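Local coordinates for protein tyrosine--tRNA ligase (PDB 2CYB) that binds L-tyrosine and probably joins it to tRNA(Tyr) in two steps, first activating the amino acid with ATP and then transferring it to the tRNA, at residues M57-A62 and V171-G176; I67-D72 and A167-D172; Q162-A167 and P192-S197; E189-P192 and S198-C201. All coordinates share one frame; numbering follows the deposited sequence.

Contact 1: residues M57-A62 and V171-G176; sequences MDLQEA and VDLAVG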
loop_
_atom_site.group_PDB
_atom_site.type_symbol
_atom_site.label_atom_id
_atom_site.label_comp_id
_atom_site.label_asym_id
_atom_site.label_seq_id
_atom_site.Cartn_x
_atom_site.Cartn_y
_atom_site.Cartn_z
ATOM N N MET A 57 26.558 18.250 -4.239
ATOM C CA MET A 57 27.399 19.446 -4.275
ATOM C C MET A 57 28.048 19.574 -5.649
ATOM O O MET A 57 28.238 20.680 -6.149
ATOM C CB MET A 57 28.466 19.403 -3.175
ATOM C CG MET A 57 27.894 19.589 -1.777
ATOM S SD MET A 57 29.143 19.722 -0.480
ATOM C CE MET A 57 29.378 21.485 -0.436
ATOM N N ASP A 58 28.389 18.444 -6.260
ATOM C CA ASP A 58 28.968 18.465 -7.601
ATOM C C ASP A 58 27.908 19.054 -8.533
ATOM O O ASP A 58 28.183 19.959 -9.312
ATOM C CB ASP A 58 29.297 17.047 -8.096
ATOM C CG ASP A 58 30.439 16.388 -7.330
ATOM O OD1 ASP A 58 30.681 15.177 -7.560
ATOM O OD2 ASP A 58 31.096 17.068 -6.516
ATOM N N LEU A 59 26.688 18.527 -8.442
ATOM C CA LEU A 59 25.581 18.976 -9.288
ATOM C C LEU A 59 25.252 20.452 -9.127
ATOM O O LEU A 59 24.977 21.148 -10.110
ATOM C CB LEU A 59 24.331 18.127 -9.006
ATOM C CG LEU A 59 24.346 16.743 -9.658
ATOM C CD1 LEU A 59 23.410 15.786 -8.921
ATOM C CD2 LEU A 59 23.953 16.875 -11.118
ATOM N N GLN A 60 25.271 20.928 -7.889
ATOM C CA GLN A 60 24.989 22.332 -7.608
ATOM C C GLN A 60 26.096 23.190 -8.234
ATOM O O GLN A 60 25.846 24.289 -8.738
ATOM C CB GLN A 60 24.920 22.540 -6.093
ATOM C CG GLN A 60 24.387 23.890 -5.641
ATOM C CD GLN A 60 25.398 25.002 -5.816
ATOM O OE1 GLN A 60 26.531 24.894 -5.354
ATOM N NE2 GLN A 60 24.991 26.080 -6.480
ATOM N N GLU A 61 27.320 22.671 -8.215
ATOM C CA GLU A 61 28.456 23.382 -8.791
ATOM C C GLU A 61 28.331 23.407 -10.308
ATOM O O GLU A 61 28.845 24.313 -10.967
ATOM C CB GLU A 61 29.770 22.700 -8.394
ATOM C CG GLU A 61 31.001 23.353 -8.989
ATOM C CD GLU A 61 32.288 22.681 -8.553
ATOM O OE1 GLU A 61 33.367 23.105 -9.021
ATOM O OE2 GLU A 61 32.221 21.731 -7.742
ATOM N N ALA A 62 27.648 22.408 -10.859
ATOM C CA ALA A 62 27.450 22.319 -12.298
ATOM C C ALA A 62 26.193 23.064 -12.753
ATOM O O ALA A 62 25.772 22.925 -13.897
ATOM C CB ALA A 62 27.381 20.859 -12.730
ATOM N N VAL A 171 11.505 16.905 -10.233
ATOM C CA VAL A 171 12.888 16.490 -10.406
ATOM C C VAL A 171 13.203 15.987 -11.813
ATOM O O VAL A 171 12.433 15.231 -12.405
ATOM C CB VAL A 171 13.237 15.404 -9.352
ATOM C CG1 VAL A 171 14.557 14.721 -9.683
ATOM C CG2 VAL A 171 13.301 16.046 -7.983
ATOM N N ASP A 172 14.338 16.430 -12.348
ATOM C CA ASP A 172 14.782 16.025 -13.677
ATOM C C ASP A 172 15.811 14.912 -13.564
ATOM O O ASP A 172 15.888 14.032 -14.424
ATOM C CB ASP A 172 15.402 17.214 -14.417
ATOM C CG ASP A 172 14.423 18.348 -14.600
ATOM O OD1 ASP A 172 14.666 19.451 -14.062
ATOM O OD2 ASP A 172 13.400 18.122 -15.278
ATOM N N LEU A 173 16.601 14.965 -12.495
ATOM C CA LEU A 173 17.647 13.980 -12.249
ATOM C C LEU A 173 17.526 13.374 -10.852
ATOM O O LEU A 173 17.694 14.064 -9.846
ATOM C CB LEU A 173 19.027 14.632 -12.403
ATOM C CG LEU A 173 20.242 13.744 -12.106
ATOM C CD1 LEU A 173 20.341 12.644 -13.144
ATOM C CD2 LEU A 173 21.508 14.586 -12.102
ATOM N N ALA A 174 17.224 12.081 -10.799
ATOM C CA ALA A 174 17.104 11.375 -9.521
ATOM C C ALA A 174 18.478 10.797 -9.182
ATOM O O ALA A 174 19.012 9.989 -9.931
ATOM C CB ALA A 174 16.081 10.246 -9.637
ATOM N N VAL A 175 19.035 11.210 -8.053
ATOM C CA VAL A 175 20.340 10.726 -7.624
ATOM C C VAL A 175 20.176 9.764 -6.445
ATOM O O VAL A 175 19.382 10.012 -5.539
ATOM C CB VAL A 175 21.250 11.895 -7.172
ATOM C CG1 VAL A 175 22.598 11.360 -6.727
ATOM C CG2 VAL A 175 21.429 12.897 -8.313
ATOM N N GLY A 176 20.923 8.664 -6.464
ATOM C CA GLY A 176 20.844 7.722 -5.362
ATOM C C GLY A 176 21.861 6.615 -5.511
ATOM O O GLY A 176 22.497 6.486 -6.559
#
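L173 opens the contact at the start of strand 173-177, meeting L59 on the last turn of helix 47-61. The two leucines cross obliquely and meet methyl against methyl: CD2 of L173 is 3.5 Å from CD2 of L59, tighter than a usual van der Waals contact. The other branch of L59 is also near, its CD1 lying 3.9 Å from L173 CD2. With its CG anti to the backbone N (chi1 177°), L173 reaches out toward the helix. V175, two residues on, also points toward the helix and meets L59 tip to tip, V175 CG2 standing 3.6 Å from L59 CD1. The one leucine therefore reaches two alternate residues of the strand, CD2 engaging L173 alone and CD1 touching both. No hydrogen bond crosses between the segments, whose nearest CA atoms, those of L59 and L173, are 9.8 Å apart. A35 of strand 34-39, the loop residue F64, and I10 of helix 3-11 also touch the buried L59. This is a crossover helix packed on its parallel sheet, as in the Rossmann-type catalytic domain of class I aminoacyl-tRNA synthetases.

Contact 2: residues I67-D72 and A167-D172; sequences IVLLAD and AHLGVD. With TYR (tyrosine), chain C.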
loop_
_atom_site.group_PDB
_atom_site.type_symbol
_atom_site.label_atom_id
_atom_site.label_comp_id
_atom_site.label_asym_id
_atom_site.label_seq_id
_atom_site.Cartn_x
_atom_site.Cartn_y
_atom_site.Cartn_z
ATOM N N ILE A 67 17.416 19.665 -4.471
ATOM C CA ILE A 67 16.388 19.402 -3.479
ATOM C C ILE A 67 16.845 18.231 -2.618
ATOM O O ILE A 67 17.329 17.225 -3.134
ATOM C CB ILE A 67 15.041 19.014 -4.122
ATOM C CG1 ILE A 67 14.488 20.186 -4.930
ATOM C CG2 ILE A 67 14.048 18.606 -3.035
ATOM C CD1 ILE A 67 13.142 19.900 -5.556
ATOM N N VAL A 68 16.717 18.375 -1.306
ATOM C CA VAL A 68 17.066 17.296 -0.396
ATOM C C VAL A 68 15.764 16.887 0.265
ATOM O O VAL A 68 15.144 17.679 0.973
ATOM C CB VAL A 68 18.046 17.736 0.702
ATOM C CG1 VAL A 68 18.246 16.597 1.709
ATOM C CG2 VAL A 68 19.379 18.122 0.084
ATOM N N LEU A 69 15.340 15.656 0.019
ATOM C CA LEU A 69 14.103 15.164 0.606
ATOM C C LEU A 69 14.356 14.397 1.893
ATOM O O LEU A 69 15.030 13.360 1.898
ATOM C CB LEU A 69 13.356 14.255 -0.381
ATOM C CG LEU A 69 12.129 13.526 0.196
ATOM C CD1 LEU A 69 11.053 14.536 0.582
ATOM C CD2 LEU A 69 11.592 12.549 -0.837
ATOM N N LEU A 70 13.835 14.933 2.990
ATOM C CA LEU A 70 13.930 14.275 4.279
ATOM C C LEU A 70 12.648 13.439 4.231
ATOM O O LEU A 70 11.560 13.923 4.530
ATOM C CB LEU A 70 13.889 15.312 5.404
ATOM C CG LEU A 70 15.084 16.284 5.386
ATOM C CD1 LEU A 70 14.788 17.515 6.222
ATOM C CD2 LEU A 70 16.318 15.579 5.909
ATOM N N ALA A 71 12.787 12.185 3.813
ATOM C CA ALA A 71 11.648 11.289 3.649
ATOM C C ALA A 71 11.140 10.678 4.942
ATOM O O ALA A 71 11.333 9.490 5.188
ATOM C CB ALA A 71 12.022 10.174 2.648
ATOM N N ASP A 72 10.456 11.476 5.761
ATOM C CA ASP A 72 9.961 10.987 7.038
ATOM C C ASP A 72 8.906 9.892 6.939
ATOM O O ASP A 72 8.912 8.964 7.735
ATOM C CB ASP A 72 9.429 12.148 7.902
ATOM C CG ASP A 72 8.414 13.019 7.175
ATOM O OD1 ASP A 72 7.752 13.828 7.859
ATOM O OD2 ASP A 72 8.282 12.921 5.936
ATOM N N ALA A 167 8.321 12.930 -9.508
ATOM C CA ALA A 167 7.360 13.746 -10.251
ATOM C C ALA A 167 6.831 14.932 -9.454
ATOM O O ALA A 167 6.781 16.054 -9.957
ATOM C CB ALA A 167 6.198 12.885 -10.707
ATOM N N HIS A 168 6.430 14.693 -8.211
ATOM C CA HIS A 168 5.880 15.767 -7.397
ATOM C C HIS A 168 6.872 16.839 -6.959
ATOM O O HIS A 168 6.464 17.947 -6.614
ATOM C CB HIS A 168 5.136 15.178 -6.198
ATOM C CG HIS A 168 3.811 14.580 -6.561
ATOM N ND1 HIS A 168 2.613 15.189 -6.262
ATOM C CD2 HIS A 168 3.501 13.458 -7.254
ATOM C CE1 HIS A 168 1.619 14.469 -6.756
ATOM N NE2 HIS A 168 2.131 13.413 -7.363
ATOM N N LEU A 169 8.166 16.523 -6.973
ATOM C CA LEU A 169 9.177 17.508 -6.605
ATOM C C LEU A 169 9.736 18.181 -7.868
ATOM O O LEU A 169 10.660 18.998 -7.796
ATOM C CB LEU A 169 10.309 16.842 -5.808
ATOM C CG LEU A 169 9.923 16.313 -4.420
ATOM C CD1 LEU A 169 11.059 15.457 -3.861
ATOM C CD2 LEU A 169 9.612 17.473 -3.483
ATOM N N GLY A 170 9.176 17.827 -9.023
ATOM C CA GLY A 170 9.625 18.407 -10.280
ATOM C C GLY A 170 11.089 18.123 -10.546
ATOM O O GLY A 170 11.828 18.974 -11.036
ATOM N N VAL A 171 11.505 16.905 -10.233
ATOM C CA VAL A 171 12.888 16.490 -10.406
ATOM C C VAL A 171 13.203 15.987 -11.813
ATOM O O VAL A 171 12.433 15.231 -12.405
ATOM C CB VAL A 171 13.237 15.404 -9.352
ATOM C CG1 VAL A 171 14.557 14.721 -9.683
ATOM C CG2 VAL A 171 13.301 16.046 -7.983
ATOM N N ASP A 172 14.338 16.430 -12.348
ATOM C CA ASP A 172 14.782 16.025 -13.677
ATOM C C ASP A 172 15.811 14.912 -13.564
ATOM O O ASP A 172 15.888 14.032 -14.424
ATOM C CB ASP A 172 15.402 17.214 -14.417
ATOM C CG ASP A 172 14.423 18.348 -14.600
ATOM O OD1 ASP A 172 14.666 19.451 -14.062
ATOM O OD2 ASP A 172 13.400 18.122 -15.278
HETATM N N TYR C . 15.016 4.745 -0.739
HETATM C CA TYR C . 16.061 5.687 -0.267
HETATM C C TYR C . 17.097 4.971 0.596
HETATM O O TYR C . 18.031 5.644 1.061
HETATM C CB TYR C . 15.400 6.828 0.514
HETATM C CG TYR C . 14.464 7.628 -0.359
HETATM C CD1 TYR C . 13.120 7.796 -0.021
HETATM C CD2 TYR C . 14.932 8.219 -1.539
HETATM C CE1 TYR C . 12.259 8.544 -0.843
HETATM C CE2 TYR C . 14.094 8.957 -2.357
HETATM C CZ TYR C . 12.760 9.119 -2.007
HETATM O OH TYR C . 11.948 9.872 -2.818
HETATM O OXT TYR C . 16.969 3.742 0.782
#
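L169, just past the end of helix 154-168, lies against I67 and L69, two residues on the same side of strand 65-70. With CG beside its backbone N (chi1 -67°), L169 sends its CD1 toward L69, whose CD2 waits 4.2 Å away. I67 meets it nearer the backbone: its extended CG1 branch brings CD1 to 4.2 Å from L169 CB and to 3.5 Å from L169 O. That carbonyl is not left to the methyl alone, since R34 donates a hydrogen bond to it. Next, G170, at positive phi (60°), ends the helix in a Schellman motif and turns the chain toward strand 173-177.

L69 has a second task. The same CD2 that faces L169 comes within 3.3 Å of the phenolic OH of the bound tyrosine, so the leucine stands between the helix end and the substrate. Two residues on, A71 sets its CB 3.7 Å from CD1 of the ligand; it is the centre of an inverse gamma turn and the N-cap of helix 72-77. Behind L69, I67 and L169 pack with Y36 and V110, from the strands flanking 65-70. L69 and A71 belong to the L-tyrosine pocket, at the carboxyl end of a parallel Rossmann-fold strand.

Contact 3: residues Q162-A167 and P192-S197; sequences QALDIA and PRLGYS. With TYR (tyrosine), chain C.
D165 OD1 accepts a hydrogen bond of 2.6 Å from the phenolic OH of the bound tyrosine. The other carboxylate oxygen, OD2, is held by Q116 and more weakly by Y115, which is likely to limit how the carboxylate can turn. One turn earlier Q162 reaches along the ligand: its CG, anti to the backbone N (chi1 -178°), stands above the CZ end of the substrate ring, 3.3 Å from TYR CZ, and the extended chain beyond it carries OE1 to the ligand's N, from which it takes a hydrogen bond of 2.8 Å. Q162 NE2 in turn donates to Q180. With an alanine in place of Q162, the substrate amino group would probably lose the acceptor that OE1 provides, Q180 would lose the amide beside it, and a gap would open over the ring. Helix 154-168 thus lines the tyrosine pocket of the Rossmann-fold domain with one side and packs with another on the loop joining helix 181-190 to strand 200-204. There A167 CB makes a CH-pi contact over one face of the Y196 ring, 3.7 Å from its centroid and 20° off the normal. L194 O lies 3.5 Å above the opposite face, and D124 hydrogen-bonds the ring's OH. L164 crosses L194 at about a right angle, the CD2 atoms of L164 and L194 being 4.0 Å apart.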
loop_
_atom_site.group_PDB
_atom_site.type_symbol
_atom_site.label_atom_id
_atom_site.label_comp_id
_atom_site.label_asym_id
_atom_site.label_seq_id
_atom_site.Cartn_x
_atom_site.Cartn_y
_atom_site.Cartn_z
ATOM N N GLN A 162 8.324 6.628 -3.621
ATOM C CA GLN A 162 9.627 7.163 -3.994
ATOM C C GLN A 162 9.583 7.611 -5.450
ATOM O O GLN A 162 10.058 8.694 -5.788
ATOM C CB GLN A 162 10.725 6.112 -3.819
ATOM C CG GLN A 162 12.106 6.645 -4.159
ATOM C CD GLN A 162 13.211 5.748 -3.643
ATOM O OE1 GLN A 162 13.042 5.055 -2.638
ATOM N NE2 GLN A 162 14.358 5.774 -4.313
ATOM N N ALA A 163 9.003 6.776 -6.306
ATOM C CA ALA A 163 8.888 7.103 -7.723
ATOM C C ALA A 163 8.061 8.376 -7.878
ATOM O O ALA A 163 8.417 9.259 -8.656
ATOM C CB ALA A 163 8.239 5.954 -8.485
ATOM N N LEU A 164 6.965 8.479 -7.130
ATOM C CA LEU A 164 6.126 9.671 -7.208
ATOM C C LEU A 164 6.798 10.921 -6.668
ATOM O O LEU A 164 6.447 12.035 -7.071
ATOM C CB LEU A 164 4.799 9.449 -6.484
ATOM C CG LEU A 164 3.814 8.578 -7.269
ATOM C CD1 LEU A 164 2.618 8.222 -6.378
ATOM C CD2 LEU A 164 3.368 9.331 -8.535
ATOM N N ASP A 165 7.756 10.759 -5.757
ATOM C CA ASP A 165 8.455 11.924 -5.218
ATOM C C ASP A 165 9.188 12.641 -6.347
ATOM O O ASP A 165 9.274 13.864 -6.355
ATOM C CB ASP A 165 9.473 11.513 -4.152
ATOM C CG ASP A 165 8.821 11.049 -2.880
ATOM O OD1 ASP A 165 9.473 10.288 -2.141
ATOM O OD2 ASP A 165 7.666 11.454 -2.611
ATOM N N ILE A 166 9.714 11.871 -7.297
ATOM C CA ILE A 166 10.441 12.442 -8.425
ATOM C C ILE A 166 9.526 13.395 -9.202
ATOM O O ILE A 166 9.896 14.535 -9.494
ATOM C CB ILE A 166 10.956 11.329 -9.373
ATOM C CG1 ILE A 166 12.013 10.480 -8.651
ATOM C CG2 ILE A 166 11.546 11.948 -10.634
ATOM C CD1 ILE A 166 12.372 9.206 -9.381
ATOM N N ALA A 167 8.321 12.930 -9.508
ATOM C CA ALA A 167 7.360 13.746 -10.251
ATOM C C ALA A 167 6.831 14.932 -9.454
ATOM O O ALA A 167 6.781 16.054 -9.957
ATOM C CB ALA A 167 6.198 12.885 -10.707
ATOM N N PRO A 192 5.379 7.798 -16.698
ATOM C CA PRO A 192 4.731 8.314 -17.906
ATOM C C PRO A 192 3.249 7.932 -17.969
ATOM O O PRO A 192 2.438 8.677 -18.517
ATOM C CB PRO A 192 5.541 7.678 -19.034
ATOM C CG PRO A 192 6.916 7.529 -18.427
ATOM C CD PRO A 192 6.575 7.003 -17.042
ATOM N N ARG A 193 2.904 6.778 -17.401
ATOM C CA ARG A 193 1.522 6.313 -17.409
ATOM C C ARG A 193 0.633 7.222 -16.573
ATOM O O ARG A 193 -0.594 7.192 -16.700
ATOM C CB ARG A 193 1.430 4.881 -16.895
ATOM C CG ARG A 193 2.168 3.863 -17.750
ATOM C CD ARG A 193 1.518 3.698 -19.114
ATOM N NE ARG A 193 2.137 2.615 -19.874
ATOM C CZ ARG A 193 1.617 2.080 -20.970
ATOM N NH1 ARG A 193 0.456 2.525 -21.446
ATOM N NH2 ARG A 193 2.253 1.087 -21.585
ATOM N N LEU A 194 1.252 8.028 -15.715
ATOM C CA LEU A 194 0.503 8.952 -14.882
ATOM C C LEU A 194 0.648 10.375 -15.401
ATOM O O LEU A 194 0.291 11.336 -14.725
ATOM C CB LEU A 194 0.972 8.862 -13.424
ATOM C CG LEU A 194 0.353 7.710 -12.616
ATOM C CD1 LEU A 194 0.741 6.374 -13.218
ATOM C CD2 LEU A 194 0.819 7.786 -11.171
ATOM N N GLY A 195 1.187 10.500 -16.608
ATOM C CA GLY A 195 1.361 11.812 -17.202
ATOM C C GLY A 195 2.599 12.572 -16.763
ATOM O O GLY A 195 2.649 13.791 -16.909
ATOM N N TYR A 196 3.593 11.876 -16.216
ATOM C CA TYR A 196 4.821 12.537 -15.785
ATOM C C TYR A 196 5.998 12.072 -16.634
ATOM O O TYR A 196 5.955 11.002 -17.230
ATOM C CB TYR A 196 5.105 12.240 -14.313
ATOM C CG TYR A 196 3.992 12.660 -13.383
ATOM C CD1 TYR A 196 3.265 11.711 -12.665
ATOM C CD2 TYR A 196 3.675 14.005 -13.206
ATOM C CE1 TYR A 196 2.254 12.089 -11.788
ATOM C CE2 TYR A 196 2.658 14.398 -12.332
ATOM C CZ TYR A 196 1.955 13.431 -11.627
ATOM O OH TYR A 196 0.963 13.805 -10.755
ATOM N N SER A 197 7.057 12.870 -16.684
ATOM C CA SER A 197 8.211 12.496 -17.492
ATOM C C SER A 197 9.095 11.450 -16.821
ATOM O O SER A 197 9.140 11.340 -15.594
ATOM C CB SER A 197 9.034 13.742 -17.834
ATOM O OG SER A 197 9.356 14.477 -16.669
HETATM N N TYR C . 15.016 4.745 -0.739
HETATM C CA TYR C . 16.061 5.687 -0.267
HETATM C C TYR C . 17.097 4.971 0.596
HETATM O O TYR C . 18.031 5.644 1.061
HETATM C CB TYR C . 15.400 6.828 0.514
HETATM C CG TYR C . 14.464 7.628 -0.359
HETATM C CD1 TYR C . 13.120 7.796 -0.021
HETATM C CD2 TYR C . 14.932 8.219 -1.539
HETATM C CE1 TYR C . 12.259 8.544 -0.843
HETATM C CE2 TYR C . 14.094 8.957 -2.357
HETATM C CZ TYR C . 12.760 9.119 -2.007
HETATM O OH TYR C . 11.948 9.872 -2.818
HETATM O OXT TYR C . 16.969 3.742 0.782
#

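Contact 4: residues E189-P192 and S198-C201; sequences ENLP and SPVC
L191 and P199 supply the apolar part of this contact, their side chains crossing at about a right angle. CD1 of L191 rests 4.1 Å from CD of P199, an ordinary van der Waals distance. CG of L191 lies anti to its carbonyl carbon (chi1 -71°), a turn that carries the isobutyl group inward, where L164 of helix 154-168 also touches it; I166 of that helix packs on P199. A looser touch lies nearer solvent, where P192 CG and S198 CB are 4.3 Å apart and the nearest CA atoms of the segments, those of P192 and S198, are separated by 6.1 Å.

No hydrogen bond joins the two segments directly, and the polar links run through neighbours instead. R188, one residue before 189-192, gives a hydrogen bond to P199 O, while S198 OG makes a weak one with R188 O. At the far end V200 pairs through its backbone with D172 and A174, as a strand beside its parallel partner. The contact thus closes the turn between helix 181-190 and strand 200-204, the second half of a beta-alpha-beta crossover that starts from strand 173-177 in the Rossmann-type sheet.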
loop_
_atom_site.group_PDB
_atom_site.type_symbol
_atom_site.label_atom_id
_atom_site.label_comp_id
_atom_site.label_asym_id
_atom_site.label_seq_id
_atom_site.Cartn_x
_atom_site.Cartn_y
_atom_site.Cartn_z
ATOM N N GLU A 189 9.487 3.636 -15.916
ATOM C CA GLU A 189 8.473 2.885 -16.642
ATOM C C GLU A 189 7.028 3.282 -16.316
ATOM O O GLU A 189 6.182 3.342 -17.211
ATOM C CB GLU A 189 8.666 1.386 -16.388
ATOM C CG GLU A 189 7.743 0.484 -17.185
ATOM C CD GLU A 189 8.009 -0.989 -16.937
ATOM O OE1 GLU A 189 9.152 -1.436 -17.160
ATOM O OE2 GLU A 189 7.072 -1.704 -16.520
ATOM N N ASN A 190 6.757 3.577 -15.049
ATOM C CA ASN A 190 5.404 3.914 -14.613
ATOM C C ASN A 190 4.988 5.379 -14.591
ATOM O O ASN A 190 3.817 5.680 -14.824
ATOM C CB ASN A 190 5.155 3.316 -13.227
ATOM C CG ASN A 190 4.892 1.831 -13.282
ATOM O OD1 ASN A 190 5.243 1.163 -14.253
ATOM N ND2 ASN A 190 4.280 1.301 -12.233
ATOM N N LEU A 191 5.918 6.285 -14.303
ATOM C CA LEU A 191 5.571 7.701 -14.242
ATOM C C LEU A 191 4.909 8.228 -15.516
ATOM O O LEU A 191 3.966 9.010 -15.441
ATOM C CB LEU A 191 6.790 8.554 -13.894
ATOM C CG LEU A 191 7.275 8.399 -12.441
ATOM C CD1 LEU A 191 8.370 9.401 -12.160
ATOM C CD2 LEU A 191 6.117 8.618 -11.480
ATOM N N PRO A 192 5.379 7.798 -16.698
ATOM C CA PRO A 192 4.731 8.314 -17.906
ATOM C C PRO A 192 3.249 7.932 -17.969
ATOM O O PRO A 192 2.438 8.677 -18.517
ATOM C CB PRO A 192 5.541 7.678 -19.034
ATOM C CG PRO A 192 6.916 7.529 -18.427
ATOM C CD PRO A 192 6.575 7.003 -17.042
ATOM N N SER A 198 9.780 10.664 -17.640
ATOM C CA SER A 198 10.685 9.641 -17.139
ATOM C C SER A 198 11.937 10.390 -16.686
ATOM O O SER A 198 12.509 11.169 -17.446
ATOM C CB SER A 198 11.017 8.651 -18.256
ATOM O OG SER A 198 11.848 7.605 -17.786
ATOM N N PRO A 199 12.373 10.174 -15.437
ATOM C CA PRO A 199 13.560 10.865 -14.931
ATOM C C PRO A 199 14.901 10.300 -15.359
ATOM O O PRO A 199 15.040 9.102 -15.644
ATOM C CB PRO A 199 13.384 10.769 -13.423
ATOM C CG PRO A 199 12.817 9.384 -13.280
ATOM C CD PRO A 199 11.762 9.349 -14.379
ATOM N N VAL A 200 15.886 11.186 -15.416
ATOM C CA VAL A 200 17.246 10.791 -15.727
ATOM C C VAL A 200 17.722 10.342 -14.346
ATOM O O VAL A 200 17.359 10.957 -13.337
ATOM C CB VAL A 200 18.089 11.994 -16.188
ATOM C CG1 VAL A 200 19.484 11.534 -16.577
ATOM C CG2 VAL A 200 17.399 12.700 -17.355
ATOM N N CYS A 201 18.507 9.273 -14.289
ATOM C CA CYS A 201 18.994 8.774 -13.009
ATOM C C CYS A 201 20.519 8.693 -12.952
ATOM O O CYS A 201 21.169 8.296 -13.922
ATOM C CB CYS A 201 18.399 7.395 -12.734
ATOM S SG CYS A 201 16.586 7.377 -12.813
#

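Overall arrangement
All four contacts belong to the Rossmann-type domain. Contacts 1 and 2, with centres 12 Å apart, run from neighbouring parts of the chain (57-62 and 67-72) to the same stretch, sharing V171 and D172, and both reach the same sheet; the segments of contact 3 alternate with those of both. Contacts 2 and 3, 11 Å apart, both use helix 154-168 and share A167. Contact 4 comes last along the chain and lies only 6 Å from contact 3, with P192 in common; its strand 200-204 pairs with strand 173-177 of contact 1, 16 Å away. Contacts 2 and 3 thus bear directly on the bound tyrosine, while contacts 1 and 4 join a helix to the same sheet further away.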